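De novo designed protein CA01 (Synthetic construct, PDB 5E6G) is a computationally designed, all-helical protein from work on designing structurally distinct proteins, with no biological function known for it. Local coordinates at residues 38-43 with 124-129; 60-65 with 97-102; 71-76 with 84-89. One frame throughout, in Å; residues are numbered along the deposited sequence.

The three contacts join the five helices of this compact chain, and they are nested along the sequence. Contact 1 pairs helix 24-50 with helix 121-130 and encloses contact 2, between helices 54-75 and 97-115, which in turn encloses contact 3, between the successive helices 54-75 and 80-93. Contacts 2 and 3 share helix 54-75, and their centres lie about 13 Å apart; the centre of contact 1 is about 12 Å from that of contact 2 and 15 Å from that of contact 3. Tyr99 OH meets Val129 O at 2.8 Å, a probable hydrogen bond linking contacts 2 and 1. The bundle is thus tied together by both sequence-near and sequence-distant helix pairs.

Contact 1: residues 38-43 with 124-129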
# COMPACT_ATOMS: atom_id res chain seq x y z
N LEU A 38 -7.98 -0.35 3.46
CA LEU A 38 -8.54 -1.53 2.80
C LEU A 38 -10.06 -1.44 2.75
O LEU A 38 -10.68 -1.89 1.79
CB LEU A 38 -8.11 -2.80 3.53
CG LEU A 38 -6.68 -3.27 3.28
CD1 LEU A 38 -6.20 -4.15 4.42
CD2 LEU A 38 -6.59 -4.02 1.95
N LYS A 39 -10.65 -0.87 3.79
CA LYS A 39 -12.09 -0.70 3.87
C LYS A 39 -12.54 0.35 2.86
O LYS A 39 -13.54 0.17 2.16
CB LYS A 39 -12.51 -0.29 5.28
CG LYS A 39 -13.78 -0.96 5.78
CD LYS A 39 -13.93 -0.81 7.28
CE LYS A 39 -13.03 -1.78 8.04
NZ LYS A 39 -13.49 -3.19 7.90
N GLN A 40 -11.79 1.44 2.78
CA GLN A 40 -12.05 2.50 1.81
C GLN A 40 -11.92 1.96 0.38
O GLN A 40 -12.74 2.27 -0.48
CB GLN A 40 -11.09 3.67 2.02
CG GLN A 40 -11.33 4.43 3.31
CD GLN A 40 -10.26 5.47 3.59
OE1 GLN A 40 -9.12 5.34 3.15
NE2 GLN A 40 -10.63 6.51 4.34
N LEU A 41 -10.88 1.16 0.14
CA LEU A 41 -10.64 0.60 -1.18
C LEU A 41 -11.77 -0.33 -1.61
O LEU A 41 -12.11 -0.40 -2.79
CB LEU A 41 -9.30 -0.14 -1.21
CG LEU A 41 -8.05 0.74 -1.18
CD1 LEU A 41 -6.81 -0.09 -0.88
CD2 LEU A 41 -7.88 1.48 -2.50
N GLU A 42 -12.35 -1.05 -0.65
CA GLU A 42 -13.49 -1.92 -0.93
C GLU A 42 -14.64 -1.12 -1.53
O GLU A 42 -15.27 -1.55 -2.49
CB GLU A 42 -13.96 -2.64 0.33
CG GLU A 42 -13.19 -3.91 0.66
CD GLU A 42 -13.87 -4.73 1.75
OE1 GLU A 42 -15.06 -5.08 1.58
OE2 GLU A 42 -13.21 -5.03 2.76
N ASN A 43 -14.90 0.05 -0.94
CA ASN A 43 -15.97 0.91 -1.42
C ASN A 43 -15.66 1.46 -2.81
O ASN A 43 -16.50 1.42 -3.70
CB ASN A 43 -16.20 2.07 -0.44
CG ASN A 43 -17.56 2.71 -0.60
OD1 ASN A 43 -18.57 2.02 -0.79
ND2 ASN A 43 -17.61 4.03 -0.54
N PHE A 124 2.30 7.67 5.69
CA PHE A 124 3.11 6.61 5.09
C PHE A 124 2.22 5.58 4.41
O PHE A 124 2.44 5.23 3.25
CB PHE A 124 3.97 5.94 6.16
CG PHE A 124 4.82 4.81 5.64
CD1 PHE A 124 4.31 3.53 5.53
CD2 PHE A 124 6.14 5.04 5.26
CE1 PHE A 124 5.09 2.50 5.05
CE2 PHE A 124 6.92 4.01 4.77
CZ PHE A 124 6.40 2.74 4.67
N ALA A 125 1.21 5.11 5.13
CA ALA A 125 0.31 4.08 4.60
C ALA A 125 -0.43 4.56 3.36
O ALA A 125 -0.49 3.86 2.36
CB ALA A 125 -0.67 3.65 5.68
N ARG A 126 -1.00 5.76 3.43
CA ARG A 126 -1.80 6.29 2.34
C ARG A 126 -0.97 6.52 1.08
O ARG A 126 -1.33 6.05 0.00
CB ARG A 126 -2.48 7.60 2.76
CG ARG A 126 -3.53 7.41 3.83
CD ARG A 126 -4.51 8.56 3.88
NE ARG A 126 -5.63 8.25 4.77
CZ ARG A 126 -6.67 7.49 4.44
NH1 ARG A 126 -6.74 6.94 3.24
NH2 ARG A 126 -7.63 7.27 5.32
N GLN A 127 0.13 7.24 1.22
CA GLN A 127 0.98 7.56 0.08
C GLN A 127 1.62 6.31 -0.53
O GLN A 127 1.86 6.25 -1.73
CB GLN A 127 2.06 8.56 0.49
CG GLN A 127 1.50 9.94 0.79
CD GLN A 127 2.56 10.91 1.27
OE1 GLN A 127 3.71 10.85 0.85
NE2 GLN A 127 2.17 11.82 2.16
N LEU A 128 1.90 5.32 0.31
CA LEU A 128 2.50 4.07 -0.15
C LEU A 128 1.54 3.34 -1.09
O LEU A 128 1.94 2.84 -2.14
CB LEU A 128 2.87 3.18 1.04
CG LEU A 128 3.49 1.82 0.72
CD1 LEU A 128 4.88 1.98 0.13
CD2 LEU A 128 3.52 0.95 1.97
N VAL A 129 0.27 3.29 -0.70
CA VAL A 129 -0.73 2.53 -1.44
C VAL A 129 -1.28 3.31 -2.64
O VAL A 129 -1.47 2.75 -3.71
CB VAL A 129 -1.90 2.12 -0.51
CG1 VAL A 129 -3.03 1.46 -1.30
CG2 VAL A 129 -1.41 1.19 0.58
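This is a long-range helix-helix contact of the all-helical bundle, where helix 24-50, through residues 38-43, meets helix 121-130, through residues 124-129. Gln40 and Arg126 form its polar part, Leu41 and Val129 its buried apolar part. The side-chain amide oxygen of Gln40, OE1, is gripped end-on by both terminal nitrogens of Arg126. Arg126 NH1 gives the shorter and straighter bond, 2.9 Å to Gln40 OE1 with an N-H...O angle of 161°, and it approaches in the carbonyl plane, on a lone pair. Arg126 NH2 reaches the same Gln40 OE1 at 3.3 Å along a more bent path, tilted from the carbonyl plane. The oxygen lies almost in the guanidinium plane, so both N-H groups address it from the edge, although the amide plane itself is turned by 36°. The amide nitrogen takes no part, since Gln40 NE2 and Arg126 NH2 are both donors and lie close without bonding. The arginine chain runs extended from CG to NE, which carries its head across to helix 24-50, and the two side chains cross at about a right angle. Next to the guanidinium, Lys36 brings a like charge, while Glu122 offers only a long, weak ion pair to Arg126 NE; the neutral amide oxygen is a partner that adds no charge of its own. Arg126 also touches Ile37. On the inner side, Val129 holds CG1 anti to its backbone N (chi1 174°), pointing that methyl at helix 24-50, and the side chains of Leu41 and Val129 meet tip to tip. The other branch of Leu41, CD2, packs on Tyr60 of helix 54-75, and the apolar touch itself is made by Leu41 CD1 against Val129 CG1 at 4.1 Å.

Contact 2: residues 60-65 with 97-102; sequences YRIAYL and PHYAEL
Ile62 lays its CG2 methyl over one face of the Tyr99 ring, and Ala63 meets the hydroxyl end of the same tyrosine. The methyl carbon Ile62 CG2 stands 3.8 Å from the centroid of the Tyr99 ring, 18° off the ring normal, a CH-pi contact over the face. It is offset toward the root of the ring, where Ile62 CG2 comes within 3.6 Å of Tyr99 CG. Two torsions set this up. With chi1 at -64° Ile62 turns CG1 beside its backbone N and leaves CG2 anti to that nitrogen, the branch that does the touching. Tyr99 has CG anti to the backbone N (chi1 -179°), so the ring is carried out from helix 97-115 across to helix 54-75, and Ile62 and Tyr99 run alongside one another, each heading toward the other's helix. Farther along the ring, Tyr99 OH lies 3.6 Å from Ala63 CA and 3.9 Å from Ala63 CB; the small alanine lets the phenol end come close to the helix backbone. The buried hydroxyl has its polar partner in Val129 O, a hydrogen bond that fixes the far end of the ring. Around this pair, Leu91 of helix 80-93 and Pro132 of the C-terminal loop also touch Tyr99, while Ala63 meets Val129, so the tyrosine is wedged among helices 54-75, 80-93 and 121-130.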
# COMPACT_ATOMS: atom_id res chain seq x y z
N TYR A 60 -7.84 0.01 -8.30
CA TYR A 60 -8.14 -0.05 -6.87
C TYR A 60 -7.99 -1.47 -6.33
O TYR A 60 -7.68 -1.68 -5.16
CB TYR A 60 -9.55 0.47 -6.59
CG TYR A 60 -9.64 1.97 -6.43
CD1 TYR A 60 -8.91 2.62 -5.45
CD2 TYR A 60 -10.48 2.73 -7.24
CE1 TYR A 60 -8.98 3.99 -5.30
CE2 TYR A 60 -10.56 4.11 -7.09
CZ TYR A 60 -9.81 4.73 -6.11
OH TYR A 60 -9.89 6.09 -5.94
N ARG A 61 -8.22 -2.46 -7.20
CA ARG A 61 -8.05 -3.86 -6.81
C ARG A 61 -6.58 -4.19 -6.58
O ARG A 61 -6.25 -4.92 -5.64
CB ARG A 61 -8.65 -4.77 -7.88
CG ARG A 61 -10.17 -4.87 -7.81
CD ARG A 61 -10.75 -5.69 -8.96
NE ARG A 61 -12.19 -5.90 -8.78
CZ ARG A 61 -12.73 -6.98 -8.23
NH1 ARG A 61 -11.97 -7.97 -7.79
NH2 ARG A 61 -14.05 -7.07 -8.11
N ILE A 62 -5.70 -3.66 -7.42
CA ILE A 62 -4.26 -3.86 -7.24
C ILE A 62 -3.79 -3.18 -5.96
O ILE A 62 -3.01 -3.75 -5.20
CB ILE A 62 -3.46 -3.32 -8.44
CG1 ILE A 62 -3.82 -4.11 -9.71
CG2 ILE A 62 -1.95 -3.42 -8.18
CD1 ILE A 62 -3.25 -3.53 -10.99
N ALA A 63 -4.27 -1.96 -5.74
CA ALA A 63 -3.92 -1.21 -4.53
C ALA A 63 -4.39 -1.94 -3.28
O ALA A 63 -3.78 -1.84 -2.22
CB ALA A 63 -4.53 0.19 -4.59
N TYR A 64 -5.50 -2.67 -3.41
CA TYR A 64 -6.03 -3.47 -2.31
C TYR A 64 -5.08 -4.60 -1.96
O TYR A 64 -4.80 -4.85 -0.78
CB TYR A 64 -7.41 -4.02 -2.68
CG TYR A 64 -8.11 -4.76 -1.56
CD1 TYR A 64 -7.88 -6.11 -1.34
CD2 TYR A 64 -9.00 -4.10 -0.72
CE1 TYR A 64 -8.52 -6.78 -0.32
CE2 TYR A 64 -9.64 -4.76 0.31
CZ TYR A 64 -9.40 -6.11 0.50
OH TYR A 64 -10.04 -6.77 1.52
N LEU A 65 -4.57 -5.28 -2.98
CA LEU A 65 -3.62 -6.37 -2.78
C LEU A 65 -2.34 -5.86 -2.13
O LEU A 65 -1.76 -6.53 -1.28
CB LEU A 65 -3.30 -7.05 -4.11
CG LEU A 65 -4.46 -7.72 -4.86
CD1 LEU A 65 -3.95 -8.33 -6.16
CD2 LEU A 65 -5.15 -8.77 -4.00
N PRO A 97 3.85 -5.66 -12.43
CA PRO A 97 5.23 -5.21 -12.23
C PRO A 97 5.40 -3.69 -12.29
O PRO A 97 6.36 -3.17 -11.72
CB PRO A 97 5.99 -5.90 -13.36
CG PRO A 97 4.98 -6.12 -14.42
CD PRO A 97 3.67 -6.34 -13.73
N HIS A 98 4.50 -3.00 -12.98
CA HIS A 98 4.61 -1.55 -13.10
C HIS A 98 4.16 -0.86 -11.82
O HIS A 98 4.85 0.04 -11.32
CB HIS A 98 3.79 -1.05 -14.29
CG HIS A 98 4.34 -1.49 -15.61
ND1 HIS A 98 5.62 -1.17 -16.03
CD2 HIS A 98 3.79 -2.22 -16.61
CE1 HIS A 98 5.83 -1.69 -17.23
NE2 HIS A 98 4.73 -2.34 -17.60
N TYR A 99 3.02 -1.27 -11.28
CA TYR A 99 2.59 -0.82 -9.96
C TYR A 99 3.66 -1.17 -8.93
O TYR A 99 3.97 -0.37 -8.04
CB TYR A 99 1.25 -1.45 -9.57
CG TYR A 99 0.74 -1.01 -8.21
CD1 TYR A 99 1.23 -1.58 -7.04
CD2 TYR A 99 -0.23 -0.02 -8.10
CE1 TYR A 99 0.77 -1.18 -5.80
CE2 TYR A 99 -0.69 0.39 -6.86
CZ TYR A 99 -0.19 -0.20 -5.72
OH TYR A 99 -0.64 0.20 -4.48
N ALA A 100 4.24 -2.36 -9.07
CA ALA A 100 5.23 -2.87 -8.13
C ALA A 100 6.47 -1.98 -8.03
O ALA A 100 6.97 -1.72 -6.93
CB ALA A 100 5.63 -4.28 -8.51
N GLU A 101 6.97 -1.51 -9.17
CA GLU A 101 8.16 -0.68 -9.18
C GLU A 101 7.87 0.73 -8.65
O GLU A 101 8.70 1.31 -7.95
CB GLU A 101 8.76 -0.59 -10.58
CG GLU A 101 9.44 -1.87 -11.05
CD GLU A 101 10.42 -2.43 -10.03
OE1 GLU A 101 11.28 -1.67 -9.54
OE2 GLU A 101 10.32 -3.64 -9.71
N LEU A 102 6.70 1.26 -8.98
CA LEU A 102 6.28 2.54 -8.43
C LEU A 102 6.10 2.42 -6.92
O LEU A 102 6.50 3.31 -6.16
CB LEU A 102 4.97 3.01 -9.08
CG LEU A 102 5.04 3.51 -10.52
CD1 LEU A 102 3.64 3.79 -11.04
CD2 LEU A 102 5.91 4.75 -10.62

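Contact 3: residues 71-76 with 84-89; sequences YRLLAE and VQRAAA
Leu73 sets CG beside its backbone N (chi1 -75°) and Arg86 bends its chain at chi3 (70°), and together these turns bring a leucine methyl over the guanidinium group. Leu73 CD2 sits 3.6 Å above the guanidinium plane, over its centre, with Arg86 CZ as its nearest atom at 3.6 Å. The neighbouring atoms follow closely: Arg86 NE and Arg86 NH2 are each 3.8 Å from Leu73 CD2. The methyl therefore lies against the flat face of the charged group, while the N-H bonds, which lie in the plane, point out past it rather than into the leucine. The other branch does different work. Leu73 CD1 packs on the helix backbone, 3.8 Å from Ala87 N, and also meets Arg86 CB at 4.0 Å and Ala87 CB at 4.1 Å, so one branch lies on the arginine head and the other at the base of the same residue, against Ala87. An alanine in place of Leu73 would lose both methyls and would probably leave the guanidinium face without its cover and a gap beside Ala87, with the arginine head freer to turn. The arginine lies on the exposed side, where Glu82 makes a long, weak ion pair with Arg86 NH1; Arg72 brings a like charge near, its NH2 4.7 Å from Arg86 NH2, which may disfavour a closer approach. On the inner side Leu73 also touches Ala83, and Ala87 reaches Phe103 of helix 97-115. Helices 54-75 and 80-93 follow each other in the chain with only a short connection, and here they meet through Leu73 on one and Arg86 with Ala87 on the other, making this a helical hairpin of successive helices, built into the all-helical bundle.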
# COMPACT_ATOMS: atom_id res chain seq x y z
N TYR A 71 0.10 -5.12 5.01
CA TYR A 71 -0.48 -5.31 6.33
C TYR A 71 -0.00 -6.61 6.99
O TYR A 71 0.44 -6.59 8.14
CB TYR A 71 -2.01 -5.31 6.24
CG TYR A 71 -2.70 -5.68 7.53
CD1 TYR A 71 -3.00 -7.01 7.82
CD2 TYR A 71 -3.04 -4.71 8.46
CE1 TYR A 71 -3.62 -7.36 9.00
CE2 TYR A 71 -3.66 -5.06 9.65
CZ TYR A 71 -3.95 -6.38 9.92
OH TYR A 71 -4.58 -6.73 11.10
N ARG A 72 -0.09 -7.72 6.27
CA ARG A 72 0.22 -9.02 6.86
C ARG A 72 1.71 -9.14 7.17
O ARG A 72 2.10 -9.81 8.13
CB ARG A 72 -0.23 -10.17 5.94
CG ARG A 72 0.60 -10.39 4.66
CD ARG A 72 0.86 -11.88 4.41
NE ARG A 72 2.21 -12.28 4.81
CZ ARG A 72 2.51 -13.35 5.54
NH1 ARG A 72 1.55 -14.17 5.98
NH2 ARG A 72 3.77 -13.62 5.84
N LEU A 73 2.54 -8.48 6.37
CA LEU A 73 3.99 -8.49 6.58
C LEU A 73 4.33 -7.81 7.90
O LEU A 73 5.13 -8.32 8.69
CB LEU A 73 4.71 -7.82 5.42
CG LEU A 73 4.81 -8.64 4.14
CD1 LEU A 73 5.22 -7.76 2.97
CD2 LEU A 73 5.78 -9.80 4.31
N LEU A 74 3.71 -6.66 8.15
CA LEU A 74 3.92 -5.93 9.39
C LEU A 74 3.34 -6.70 10.58
O LEU A 74 3.87 -6.61 11.69
CB LEU A 74 3.29 -4.54 9.31
CG LEU A 74 3.91 -3.57 8.31
CD1 LEU A 74 3.13 -2.26 8.28
CD2 LEU A 74 5.38 -3.30 8.63
N ALA A 75 2.26 -7.43 10.35
CA ALA A 75 1.65 -8.25 11.40
C ALA A 75 2.55 -9.43 11.72
O ALA A 75 2.53 -9.96 12.83
CB ALA A 75 0.27 -8.74 10.97
N GLU A 76 3.36 -9.83 10.74
CA GLU A 76 4.31 -10.92 10.91
C GLU A 76 5.60 -10.46 11.58
O GLU A 76 6.53 -11.24 11.77
CB GLU A 76 4.62 -11.54 9.54
CG GLU A 76 3.66 -12.64 9.11
CD GLU A 76 3.71 -13.85 10.02
OE1 GLU A 76 4.41 -14.83 9.68
OE2 GLU A 76 3.05 -13.82 11.08
N VAL A 84 8.28 -3.25 2.64
CA VAL A 84 8.11 -2.54 1.38
C VAL A 84 8.68 -3.36 0.22
O VAL A 84 8.03 -3.53 -0.81
CB VAL A 84 8.80 -1.15 1.42
CG1 VAL A 84 8.81 -0.50 0.03
CG2 VAL A 84 8.09 -0.25 2.41
N GLN A 85 9.90 -3.87 0.40
CA GLN A 85 10.57 -4.61 -0.66
C GLN A 85 9.89 -5.95 -0.95
O GLN A 85 9.77 -6.35 -2.10
CB GLN A 85 12.04 -4.84 -0.29
CG GLN A 85 12.84 -3.56 -0.11
CD GLN A 85 12.93 -2.73 -1.38
OE1 GLN A 85 12.99 -3.27 -2.49
NE2 GLN A 85 12.94 -1.41 -1.23
N ARG A 86 9.45 -6.63 0.10
CA ARG A 86 8.79 -7.93 -0.07
C ARG A 86 7.39 -7.76 -0.67
O ARG A 86 6.94 -8.61 -1.43
CB ARG A 86 8.71 -8.67 1.27
CG ARG A 86 10.04 -9.26 1.72
CD ARG A 86 9.97 -9.83 3.13
NE ARG A 86 9.15 -11.04 3.21
CZ ARG A 86 8.89 -11.69 4.34
NH1 ARG A 86 9.38 -11.26 5.49
NH2 ARG A 86 8.14 -12.78 4.31
N ALA A 87 6.72 -6.67 -0.32
CA ALA A 87 5.41 -6.37 -0.90
C ALA A 87 5.55 -6.06 -2.39
O ALA A 87 4.71 -6.46 -3.19
CB ALA A 87 4.76 -5.21 -0.17
N ALA A 88 6.61 -5.35 -2.75
CA ALA A 88 6.88 -5.04 -4.15
C ALA A 88 7.07 -6.32 -4.96
O ALA A 88 6.58 -6.42 -6.09
CB ALA A 88 8.10 -4.15 -4.27
N ALA A 89 7.78 -7.28 -4.40
CA ALA A 89 8.00 -8.56 -5.06
C ALA A 89 6.68 -9.33 -5.21
O ALA A 89 6.41 -9.92 -6.25
CB ALA A 89 9.01 -9.39 -4.29